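Local coordinates for F5/8 type C domain protein (Bacteroides ovatus, PDB 4ZRX), which probably hydrolyses alpha-L-fucosidic bonds of glycans with a TIM-barrel domain that is followed by an F5/8 type C module, at residues 12-17 with 21-26; 265-268 with 272-275; 291-294 with 300-303; 327-332 with 343-348. All coordinates share one frame; numbering follows the deposited sequence. Where two conformers were deposited one is given.

Contact 1: residues 12-17 with 21-26; sequences VEFPQS and EQKVDM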
loop_
_atom_site.group_PDB
_atom_site.type_symbol
_atom_site.label_atom_id
_atom_site.label_comp_id
_atom_site.label_asym_id
_atom_site.label_seq_id
_atom_site.Cartn_x
_atom_site.Cartn_y
_atom_site.Cartn_z
ATOM N N VAL A 12 -22.877 10.660 -13.799
ATOM C CA VAL A 12 -24.295 10.680 -14.052
ATOM C C VAL A 12 -24.988 11.482 -12.964
ATOM O O VAL A 12 -24.651 11.375 -11.812
ATOM C CB VAL A 12 -24.880 9.230 -14.142
ATOM C CG1 VAL A 12 -24.689 8.408 -12.828
ATOM C CG2 VAL A 12 -26.342 9.268 -14.501
ATOM N N GLU A 13 -25.967 12.300 -13.371
ATOM C CA GLU A 13 -26.807 13.077 -12.467
ATOM C C GLU A 13 -28.158 12.371 -12.351
ATOM O O GLU A 13 -28.764 12.061 -13.372
ATOM C CB GLU A 13 -27.026 14.486 -13.056
ATOM C CG GLU A 13 -25.763 15.329 -13.106
ATOM C CD GLU A 13 -25.379 15.824 -14.516
ATOM O OE1 GLU A 13 -25.515 15.071 -15.522
ATOM O OE2 GLU A 13 -24.878 16.957 -14.601
ATOM N N PHE A 14 -28.640 12.122 -11.144
ATOM C CA PHE A 14 -29.925 11.488 -10.983
ATOM C C PHE A 14 -30.988 12.604 -11.110
ATOM O O PHE A 14 -30.805 13.692 -10.554
ATOM C CB PHE A 14 -30.066 10.823 -9.630
ATOM C CG PHE A 14 -29.035 9.788 -9.349
ATOM C CD1 PHE A 14 -28.645 8.859 -10.330
ATOM C CD2 PHE A 14 -28.482 9.704 -8.076
ATOM C CE1 PHE A 14 -27.681 7.885 -10.042
ATOM C CE2 PHE A 14 -27.504 8.723 -7.792
ATOM C CZ PHE A 14 -27.133 7.807 -8.790
ATOM N N PRO A 15 -32.060 12.348 -11.869
ATOM C CA PRO A 15 -33.185 13.310 -11.908
ATOM C C PRO A 15 -33.765 13.542 -10.525
ATOM O O PRO A 15 -33.706 12.673 -9.661
ATOM C CB PRO A 15 -34.225 12.622 -12.793
ATOM C CG PRO A 15 -33.480 11.626 -13.578
ATOM C CD PRO A 15 -32.278 11.212 -12.779
ATOM N N GLN A 16 -34.373 14.698 -10.350
ATOM C CA GLN A 16 -34.625 15.235 -9.015
ATOM C C GLN A 16 -35.392 14.334 -8.048
ATOM O O GLN A 16 -35.092 14.314 -6.872
ATOM C CB GLN A 16 -35.335 16.584 -9.107
ATOM C CG GLN A 16 -34.792 17.626 -8.147
ATOM C CD GLN A 16 -35.451 18.963 -8.379
ATOM O OE1 GLN A 16 -36.584 19.028 -8.853
ATOM N NE2 GLN A 16 -34.748 20.036 -8.062
ATOM N N SER A 17 -36.379 13.607 -8.505
ATOM C CA SER A 17 -37.051 12.700 -7.591
ATOM C C SER A 17 -36.973 11.289 -8.145
ATOM O O SER A 17 -37.958 10.578 -8.233
ATOM C CB SER A 17 -38.491 13.163 -7.340
ATOM O OG SER A 17 -39.210 13.240 -8.555
ATOM N N GLU A 21 -34.730 2.648 -7.145
ATOM C CA GLU A 21 -34.618 1.720 -8.266
ATOM C C GLU A 21 -34.045 2.433 -9.490
ATOM O O GLU A 21 -33.201 1.880 -10.172
ATOM C CB GLU A 21 -35.972 1.066 -8.595
ATOM C CG GLU A 21 -36.457 0.083 -7.503
ATOM C CD GLU A 21 -37.110 0.747 -6.258
ATOM O OE1 GLU A 21 -37.501 1.968 -6.271
ATOM O OE2 GLU A 21 -37.188 0.021 -5.235
ATOM N N GLN A 22 -34.478 3.660 -9.739
ATOM C CA GLN A 22 -33.965 4.423 -10.867
ATOM C C GLN A 22 -32.474 4.755 -10.645
ATOM O O GLN A 22 -31.670 4.695 -11.569
ATOM C CB GLN A 22 -34.792 5.695 -11.069
ATOM C CG GLN A 22 -36.104 5.375 -11.719
ATOM C CD GLN A 22 -37.223 6.326 -11.318
ATOM O OE1 GLN A 22 -36.996 7.518 -11.097
ATOM N NE2 GLN A 22 -38.439 5.792 -11.210
ATOM N N LYS A 23 -32.127 5.146 -9.425
ATOM C CA LYS A 23 -30.703 5.409 -9.105
ATOM C C LYS A 23 -29.831 4.182 -9.312
ATOM O O LYS A 23 -28.741 4.309 -9.839
ATOM C CB LYS A 23 -30.512 5.908 -7.666
ATOM C CG LYS A 23 -31.106 7.281 -7.442
ATOM C CD LYS A 23 -30.874 7.787 -6.051
ATOM C CE LYS A 23 -31.539 9.119 -5.875
ATOM N NZ LYS A 23 -31.303 9.662 -4.522
ATOM N N VAL A 24 -30.303 3.024 -8.871
ATOM C CA VAL A 24 -29.555 1.800 -9.030
ATOM C C VAL A 24 -29.359 1.447 -10.507
ATOM O O VAL A 24 -28.267 1.054 -10.895
ATOM C CB VAL A 24 -30.195 0.644 -8.250
ATOM C CG1 VAL A 24 -29.627 -0.669 -8.659
ATOM C CG2 VAL A 24 -29.954 0.871 -6.764
ATOM N N ASP A 25 -30.410 1.632 -11.308
ATOM C CA ASP A 25 -30.365 1.361 -12.748
ATOM C C ASP A 25 -29.342 2.263 -13.446
ATOM O O ASP A 25 -28.546 1.812 -14.268
ATOM C CB ASP A 25 -31.796 1.599 -13.341
ATOM C CG ASP A 25 -31.916 1.211 -14.786
ATOM O OD1 ASP A 25 -31.438 1.949 -15.651
ATOM O OD2 ASP A 25 -32.590 0.197 -15.073
HETATM N N MSE A 26 -29.342 3.547 -13.086
HETATM C CA MSE A 26 -28.412 4.477 -13.666
HETATM C C MSE A 26 -26.987 4.176 -13.163
HETATM O O MSE A 26 -26.027 4.160 -13.927
HETATM C CB MSE A 26 -28.836 5.906 -13.355
HETATM C CG MSE A 26 -30.172 6.249 -14.054
HETATM SE SE MSE A 26 -30.719 8.061 -13.638
HETATM C CE MSE A 26 -29.631 8.988 -14.951
#
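The ammonium nitrogen NZ of Lys-23, whose chain runs across the Phe-14 ring, is gripped by the carbonyl oxygens of Leu-274 and Ala-277, with Glu-275 O adding a weak bond. The chain is extended beyond CG, so its methylenes lie over the ring on the way there. CG makes the CH-pi contact, 3.8 Å from the Phe-14 ring centroid and 16° off the normal. The selenium of Met-26, a selenomethionine, comes instead to the edge of this ring, its SE 4.0 Å from Phe-14 CD1. The same SE meets Pro-15 CD at 3.6 Å. A bend at chi3 (82°) turns the terminal methyl back toward the strand, where CE sits 3.6 Å from Glu-13 O and comes unusually close to Val-12 CG2. With an alanine in place of Phe-14, the Lys-23 methylenes and the selenium would probably face a gap and lose their aromatic partner. Backbone bonds join Val-12 to Leu-280 and Phe-14 to Thr-278, carrying the antiparallel pairing of strands 11-13 and 279-290 just past the end of the shorter one. The turn that follows packs on helix 20-27 through the CH-pi and Met-aromatic contacts of Phe-14.

Contact 2: residues 265-268 with 272-275; sequences AEDL and KILE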
loop_
_atom_site.group_PDB
_atom_site.type_symbol
_atom_site.label_atom_id
_atom_site.label_comp_id
_atom_site.label_asym_id
_atom_site.label_seq_id
_atom_site.Cartn_x
_atom_site.Cartn_y
_atom_site.Cartn_z
ATOM N N ALA A 265 -13.508 7.047 4.289
ATOM C CA ALA A 265 -14.753 6.439 4.779
ATOM C C ALA A 265 -14.916 5.025 4.290
ATOM O O ALA A 265 -14.395 4.637 3.218
ATOM C CB ALA A 265 -15.907 7.292 4.347
ATOM N N GLU A 266 -15.667 4.282 5.076
ATOM C CA GLU A 266 -15.904 2.874 4.775
ATOM C C GLU A 266 -16.794 2.623 3.595
ATOM O O GLU A 266 -16.430 1.777 2.736
ATOM C CB GLU A 266 -16.449 2.230 5.998
ATOM C CG GLU A 266 -15.328 2.100 6.991
ATOM C CD GLU A 266 -15.801 1.738 8.331
ATOM O OE1 GLU A 266 -17.045 1.845 8.576
ATOM O OE2 GLU A 266 -14.920 1.455 9.180
ATOM N N ASP A 267 -17.911 3.332 3.521
ATOM C CA ASP A 267 -18.907 3.127 2.460
ATOM C C ASP A 267 -18.982 4.330 1.566
ATOM O O ASP A 267 -19.408 5.415 2.013
ATOM C CB ASP A 267 -20.266 2.869 3.090
ATOM C CG ASP A 267 -21.394 2.638 2.058
ATOM O OD1 ASP A 267 -21.103 2.453 0.862
ATOM O OD2 ASP A 267 -22.580 2.679 2.479
ATOM N N LEU A 268 -18.587 4.137 0.310
ATOM C CA LEU A 268 -18.589 5.152 -0.678
ATOM C C LEU A 268 -19.514 4.838 -1.857
ATOM O O LEU A 268 -19.475 5.566 -2.841
ATOM C CB LEU A 268 -17.164 5.446 -1.143
ATOM C CG LEU A 268 -16.204 5.930 -0.023
ATOM C CD1 LEU A 268 -14.825 6.105 -0.574
ATOM C CD2 LEU A 268 -16.731 7.274 0.547
ATOM N N LYS A 272 -27.616 1.821 0.071
ATOM C CA LYS A 272 -28.034 2.646 1.196
ATOM C C LYS A 272 -27.569 4.070 1.016
ATOM O O LYS A 272 -28.356 5.008 1.203
ATOM C CB LYS A 272 -27.454 2.063 2.473
ATOM C CG LYS A 272 -27.742 2.771 3.778
ATOM C CD LYS A 272 -26.813 2.071 4.858
ATOM C CE LYS A 272 -26.413 2.933 6.006
ATOM N NZ LYS A 272 -27.601 3.078 6.910
ATOM N N ILE A 273 -26.297 4.267 0.701
ATOM C CA ILE A 273 -25.806 5.624 0.578
ATOM C C ILE A 273 -26.273 6.329 -0.705
ATOM O O ILE A 273 -26.342 7.560 -0.739
ATOM C CB ILE A 273 -24.292 5.677 0.833
ATOM C CG1 ILE A 273 -23.874 7.057 1.336
ATOM C CG2 ILE A 273 -23.422 5.226 -0.371
ATOM C CD1 ILE A 273 -22.682 6.944 2.315
ATOM N N LEU A 274 -26.630 5.573 -1.754
ATOM C CA LEU A 274 -27.286 6.178 -2.932
ATOM C C LEU A 274 -28.518 6.977 -2.616
ATOM O O LEU A 274 -28.826 7.938 -3.331
ATOM C CB LEU A 274 -27.705 5.119 -3.949
ATOM C CG LEU A 274 -26.558 4.506 -4.711
ATOM C CD1 LEU A 274 -27.087 3.447 -5.703
ATOM C CD2 LEU A 274 -25.794 5.601 -5.457
ATOM N N GLU A 275 -29.190 6.612 -1.521
ATOM C CA GLU A 275 -30.462 7.250 -1.116
ATOM C C GLU A 275 -30.404 8.764 -1.088
ATOM O O GLU A 275 -31.263 9.402 -1.661
ATOM C CB GLU A 275 -30.949 6.725 0.242
ATOM C CG GLU A 275 -31.394 5.220 0.224
ATOM C CD GLU A 275 -32.808 4.983 -0.301
ATOM O OE1 GLU A 275 -33.467 5.942 -0.782
ATOM O OE2 GLU A 275 -33.274 3.821 -0.242
#
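Asp-267 and Ile-273 approach from opposite directions across an Asx turn that leads into the short, weakly bonded helix 271-274. The turn is made by Asp-267 OD1, which accepts from Gly-269 N, while OD2 is hydrogen-bonded to Ser-270 OG. That serine oxygen also accepts from Ile-273 N, so one hydroxyl connects the carboxylate to the first turn of the helix. A chi1 of -180° swings the Asp-267 carboxylate away from its own N and out to the isoleucine, and the polar group meets a purely aliphatic surface there. OD1 lies 3.8 Å from Ile-273 CG2, and OD2 stands 3.8 Å from Ile-273 CB; these are packing contacts only. Ile-273 thus presents its branch point and CG2 to the acid, and carries its longer arm, CG1 and CD1, past it to the loop backbone. Leu-268 joins through its main chain, its side chain heading the other way: its carbonyl carbon C is 4.2 Å from Ile-273 CG2. Val-243 and Val-261 also touch Ile-273, giving this side chain an apolar setting beside the acid. Lys-272, the nearby basic residue, leads its chain away, and its NZ stays 6.7 Å from Asp-267 OD2, too far for an ion pair. At the end of the longer isoleucine arm, CD1 rests 3.6 Å from the backbone oxygen O of Asp-267.

Contact 3: residues 291-294 with 300-303; sequences IRPG and EEDG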
loop_
_atom_site.group_PDB
_atom_site.type_symbol
_atom_site.label_atom_id
_atom_site.label_comp_id
_atom_site.label_asym_id
_atom_site.label_seq_id
_atom_site.Cartn_x
_atom_site.Cartn_y
_atom_site.Cartn_z
ATOM N N ILE A 291 7.535 1.297 -0.048
ATOM C CA ILE A 291 8.341 0.098 0.293
ATOM C C ILE A 291 9.081 0.208 1.607
ATOM O O ILE A 291 9.522 -0.839 2.172
ATOM C CB ILE A 291 9.267 -0.318 -0.863
ATOM C CG1 ILE A 291 9.482 -1.823 -0.829
ATOM C CG2 ILE A 291 10.569 0.500 -0.843
ATOM C CD1 ILE A 291 10.353 -2.360 -2.019
ATOM N N ARG A 292 9.233 1.443 2.085
ATOM C CA ARG A 292 9.904 1.753 3.350
ATOM C C ARG A 292 8.929 2.468 4.260
ATOM O O ARG A 292 7.842 2.841 3.823
ATOM C CB ARG A 292 11.108 2.667 3.083
ATOM C CG ARG A 292 12.295 1.959 2.423
ATOM C CD ARG A 292 13.092 2.814 1.453
ATOM N NE ARG A 292 14.336 2.127 1.132
ATOM C CZ ARG A 292 15.465 2.219 1.836
ATOM N NH1 ARG A 292 15.626 3.075 2.846
ATOM N NH2 ARG A 292 16.492 1.495 1.446
ATOM N N PRO A 293 9.310 2.744 5.507
ATOM C CA PRO A 293 8.358 3.489 6.361
ATOM C C PRO A 293 8.074 4.912 5.846
ATOM O O PRO A 293 6.921 5.339 5.854
ATOM C CB PRO A 293 9.065 3.529 7.706
ATOM C CG PRO A 293 9.840 2.285 7.728
ATOM C CD PRO A 293 10.370 2.125 6.318
ATOM N N GLY A 294 9.110 5.608 5.390
ATOM C CA GLY A 294 8.978 6.934 4.822
ATOM C C GLY A 294 8.879 6.876 3.275
ATOM O O GLY A 294 9.128 5.844 2.674
ATOM N N GLU A 300 18.637 5.170 7.440
ATOM C CA GLU A 300 18.140 4.600 8.683
ATOM C C GLU A 300 17.057 3.538 8.466
ATOM O O GLU A 300 16.763 2.724 9.359
ATOM C CB GLU A 300 17.549 5.717 9.557
ATOM C CG GLU A 300 18.524 6.801 9.974
ATOM C CD GLU A 300 18.778 7.924 8.971
ATOM O OE1 GLU A 300 18.271 7.941 7.854
ATOM O OE2 GLU A 300 19.588 8.826 9.264
ATOM N N GLU A 301 16.427 3.589 7.273
ATOM C CA GLU A 301 15.404 2.631 6.908
ATOM C C GLU A 301 15.866 1.534 5.938
ATOM O O GLU A 301 15.051 0.751 5.466
ATOM C CB GLU A 301 14.205 3.425 6.311
ATOM C CG GLU A 301 13.523 4.290 7.327
ATOM C CD GLU A 301 12.362 5.148 6.820
ATOM O OE1 GLU A 301 11.978 5.071 5.601
ATOM O OE2 GLU A 301 11.866 5.952 7.721
ATOM N N ASP A 302 17.153 1.424 5.679
ATOM C CA ASP A 302 17.660 0.356 4.799
ATOM C C ASP A 302 17.299 -1.062 5.327
ATOM O O ASP A 302 17.078 -1.980 4.527
ATOM C CB ASP A 302 19.166 0.446 4.639
ATOM C CG ASP A 302 19.635 1.608 3.823
ATOM O OD1 ASP A 302 18.831 2.181 3.066
ATOM O OD2 ASP A 302 20.858 1.930 3.897
ATOM N N GLY A 303 17.256 -1.227 6.646
ATOM C CA GLY A 303 16.867 -2.500 7.267
ATOM C C GLY A 303 15.382 -2.601 7.538
ATOM O O GLY A 303 14.934 -3.516 8.202
HETATM O O HOH W 1 13.504 5.450 3.363
#
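Glu-301 and Asp-302 reach back to Arg-292, Pro-293 and Gly-294 within one long loop, which follows strand 279-290 of the TIM barrel and leads to helix 308-316. Glu-301 OE1 takes the amide of Gly-294 at 2.9 Å N to O, on the syn side of the carboxylate but 31° out of its plane. Extended beyond CG, the Glu-301 chain brings its carboxylate against the proline ring from the opposite direction, with OE1 3.4 Å from Pro-293 CD. A water donates to the same OE1 at 2.7 Å and accepts from Arg-292 NH1, bridging the two charged groups, which do not meet directly.

The guanidinium has its strongest polar partner in Asp-341, whose OD1 forms a salt bridge with Arg-292 NH2; within the loop its partner is Asp-302. NH2 gives a nearly straight bond of 2.9 Å to Asp-302 OD1, in the guanidinium plane, whereas the bond from NH1 to that oxygen is weak. Both nitrogens thus aim at OD1 alone, which NH2 meets on the anti side and 22° out of the carboxylate plane, the two planes standing 85° apart. Glu-301 O lies over a guanidinium face. Shortening Glu-301 to an alanine would probably leave Gly-294 N without its acceptor and the water without its carboxylate.

An outer shell sets these groups. Tyr-297 OH bonds weakly to Asp-302 OD1. Under the loop's first residues, Ser-290 OG is hydrogen-bonded to both Arg-292 N and Gly-294 O.

Contact 4: residues 327-332 with 343-348; sequences LNIPPD and KRLKEF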
loop_
_atom_site.group_PDB
_atom_site.type_symbol
_atom_site.label_atom_id
_atom_site.label_comp_id
_atom_site.label_asym_id
_atom_site.label_seq_id
_atom_site.Cartn_x
_atom_site.Cartn_y
_atom_site.Cartn_z
ATOM N N LEU A 327 3.239 1.778 -5.725
ATOM C CA LEU A 327 4.263 1.444 -4.698
ATOM C C LEU A 327 5.454 2.361 -4.871
ATOM O O LEU A 327 6.045 2.429 -5.946
ATOM C CB LEU A 327 4.685 0.024 -4.832
ATOM C CG LEU A 327 5.738 -0.478 -3.843
ATOM C CD1 LEU A 327 5.206 -0.453 -2.454
ATOM C CD2 LEU A 327 6.230 -1.918 -4.182
ATOM N N ASN A 328 5.843 3.040 -3.796
ATOM C CA ASN A 328 6.959 3.966 -3.850
ATOM C C ASN A 328 8.268 3.310 -3.519
ATOM O O ASN A 328 8.357 2.622 -2.503
ATOM C CB ASN A 328 6.736 5.085 -2.829
ATOM C CG ASN A 328 7.938 5.992 -2.692
ATOM O OD1 ASN A 328 8.250 6.825 -3.586
ATOM N ND2 ASN A 328 8.655 5.860 -1.540
ATOM N N ILE A 329 9.264 3.613 -4.331
ATOM C CA ILE A 329 10.636 3.143 -4.083
ATOM C C ILE A 329 11.524 4.377 -4.243
ATOM O O ILE A 329 11.628 4.939 -5.360
ATOM C CB ILE A 329 11.085 2.029 -5.096
ATOM C CG1 ILE A 329 10.137 0.810 -4.988
ATOM C CG2 ILE A 329 12.520 1.630 -4.798
ATOM C CD1 ILE A 329 9.086 0.827 -5.972
ATOM N N PRO A 330 12.145 4.809 -3.155
ATOM C CA PRO A 330 12.837 6.115 -3.234
ATOM C C PRO A 330 14.297 6.003 -3.608
ATOM O O PRO A 330 15.038 5.370 -2.868
ATOM C CB PRO A 330 12.748 6.628 -1.828
ATOM C CG PRO A 330 12.687 5.386 -0.971
ATOM C CD PRO A 330 12.044 4.316 -1.776
ATOM N N PRO A 331 14.748 6.676 -4.666
ATOM C CA PRO A 331 16.182 6.706 -4.946
ATOM C C PRO A 331 16.946 7.407 -3.830
ATOM O O PRO A 331 16.439 8.322 -3.183
ATOM C CB PRO A 331 16.273 7.461 -6.263
ATOM C CG PRO A 331 14.936 7.252 -6.913
ATOM C CD PRO A 331 13.956 7.312 -5.740
ATOM N N ASP A 332 18.176 6.967 -3.608
ATOM C CA ASP A 332 18.992 7.446 -2.518
ATOM C C ASP A 332 19.900 8.653 -2.882
ATOM O O ASP A 332 19.688 9.303 -3.931
ATOM C CB ASP A 332 19.790 6.246 -1.986
ATOM C CG ASP A 332 20.879 5.780 -2.892
ATOM O OD1 ASP A 332 21.175 6.396 -3.932
ATOM O OD2 ASP A 332 21.491 4.743 -2.492
ATOM N N LYS A 343 16.637 -6.059 -4.269
ATOM C CA LYS A 343 16.508 -7.459 -3.959
ATOM C C LYS A 343 15.057 -7.785 -3.598
ATOM O O LYS A 343 14.535 -8.815 -4.020
ATOM C CB LYS A 343 17.425 -7.838 -2.808
ATOM C CG LYS A 343 17.533 -9.322 -2.557
ATOM C CD LYS A 343 18.538 -9.589 -1.477
ATOM C CE LYS A 343 18.576 -11.068 -1.179
ATOM N NZ LYS A 343 19.782 -11.394 -0.435
ATOM N N ARG A 344 14.442 -6.936 -2.790
ATOM C CA ARG A 344 13.078 -7.170 -2.372
ATOM C C ARG A 344 12.058 -7.043 -3.550
ATOM O O ARG A 344 11.093 -7.834 -3.629
ATOM C CB ARG A 344 12.705 -6.250 -1.205
ATOM C CG ARG A 344 11.309 -6.446 -0.706
ATOM C CD ARG A 344 10.982 -7.859 -0.172
ATOM N NE ARG A 344 12.112 -8.498 0.480
ATOM C CZ ARG A 344 12.616 -8.147 1.654
ATOM N NH1 ARG A 344 12.120 -7.134 2.368
ATOM N NH2 ARG A 344 13.680 -8.833 2.121
ATOM N N LEU A 345 12.301 -6.129 -4.460
ATOM C CA LEU A 345 11.470 -6.004 -5.652
ATOM C C LEU A 345 11.557 -7.221 -6.541
ATOM O O LEU A 345 10.553 -7.651 -7.092
ATOM C CB LEU A 345 11.822 -4.752 -6.450
ATOM C CG LEU A 345 11.396 -3.421 -5.819
ATOM C CD1 LEU A 345 11.926 -2.265 -6.617
ATOM C CD2 LEU A 345 9.862 -3.343 -5.706
ATOM N N LYS A 346 12.775 -7.775 -6.671
ATOM C CA LYS A 346 12.976 -9.006 -7.431
ATOM C C LYS A 346 12.232 -10.170 -6.775
ATOM O O LYS A 346 11.573 -10.962 -7.453
ATOM C CB LYS A 346 14.455 -9.361 -7.527
ATOM C CG LYS A 346 15.180 -8.374 -8.421
ATOM C CD LYS A 346 16.670 -8.703 -8.611
ATOM C CE LYS A 346 17.317 -7.722 -9.545
ATOM N NZ LYS A 346 18.779 -7.781 -9.383
ATOM N N GLU A 347 12.365 -10.276 -5.471
ATOM C CA GLU A 347 11.624 -11.306 -4.703
ATOM C C GLU A 347 10.119 -11.199 -4.903
ATOM O O GLU A 347 9.441 -12.204 -5.030
ATOM C CB GLU A 347 11.944 -11.245 -3.236
ATOM C CG GLU A 347 13.377 -11.731 -2.922
ATOM C CD GLU A 347 13.813 -11.406 -1.488
ATOM O OE1 GLU A 347 12.995 -10.851 -0.685
ATOM O OE2 GLU A 347 14.989 -11.758 -1.154
ATOM N N PHE A 348 9.610 -9.969 -4.897
ATOM C CA PHE A 348 8.190 -9.717 -5.039
ATOM C C PHE A 348 7.752 -10.079 -6.447
ATOM O O PHE A 348 6.717 -10.714 -6.647
ATOM C CB PHE A 348 7.969 -8.270 -4.660
ATOM C CG PHE A 348 6.541 -7.757 -4.703
ATOM C CD1 PHE A 348 5.439 -8.546 -4.340
ATOM C CD2 PHE A 348 6.315 -6.409 -5.002
ATOM C CE1 PHE A 348 4.174 -8.023 -4.328
ATOM C CE2 PHE A 348 5.036 -5.882 -5.037
ATOM C CZ PHE A 348 3.945 -6.681 -4.673
#
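Leu-345 points from the helix at Leu-327 and Ile-329 and meets each with a different methyl. Its CD1 comes tip to tip with the isoleucine, 3.9 Å from Ile-329 CG1, the closest approach of the two segments. Its CD2 runs past Leu-327 in the opposite sense, with 4.2 Å between Leu-345 CD2 and Leu-327 CD2. Placing CG anti to the carbonyl carbon (chi1 -72°) is what aims this leucine fork at the strand. One turn on, Phe-348 adds a lighter touch: its CE2 is 4.2 Å from Leu-327 CD2, which approaches the ring obliquely. All four of these residues are buried and apolar, and the backbones stay well apart, with Ile-329 CA and Leu-345 CA 9.3 Å from each other. Leu-84 of helix 77-86 touches both Ile-329 and Leu-345, while Leu-308, Leu-311 and Tyr-315 of helix 308-316 pack on Phe-348.

The other side of the helix is polar and looser. Lys-343 and Lys-346 extend into solvent. Arg-344 and Glu-347, only partly exposed, pair along the helix: Arg-344 NE donates to Glu-347 OE1 at 2.8 Å and 166°, a salt bridge on the syn side but tilted from the carboxylate plane, and near the guanidinium plane. Arg-344 NH1 is held separately by Lys-306 O, which helps to fix how the guanidinium is turned.

An amphipathic helix laid with its apolar side on a parallel strand of the central sheet is the strand-helix packing of a TIM barrel, here between strand 324-328 and helix 339-356, the strand lying beside strand 44-48, where the barrel closes.

In the fold
The four contacts form two touching pairs within the probable fucosidase domain. Contacts 1 and 2 have centres about 15 Å apart and also pack where Val-24 CG2 lies 4.0 Å from Leu-274 CD1. Contacts 3 and 4, with centres about 11 Å apart, are tied by the backbone pair Ile-291 N to Asn-328 O at 2.9 Å. Between the pairs the gap is wide: contacts 1 and 3 are centred about 47 Å apart, on opposite sides of the chain's centre. Strand 279-290 spans it, pairing with 11-13 near contact 1 and leading into 291-294. Contacts 3 and 4 include residues just beyond the barrel strands' C-terminal ends, where TIM-barrel enzymes keep their active sites.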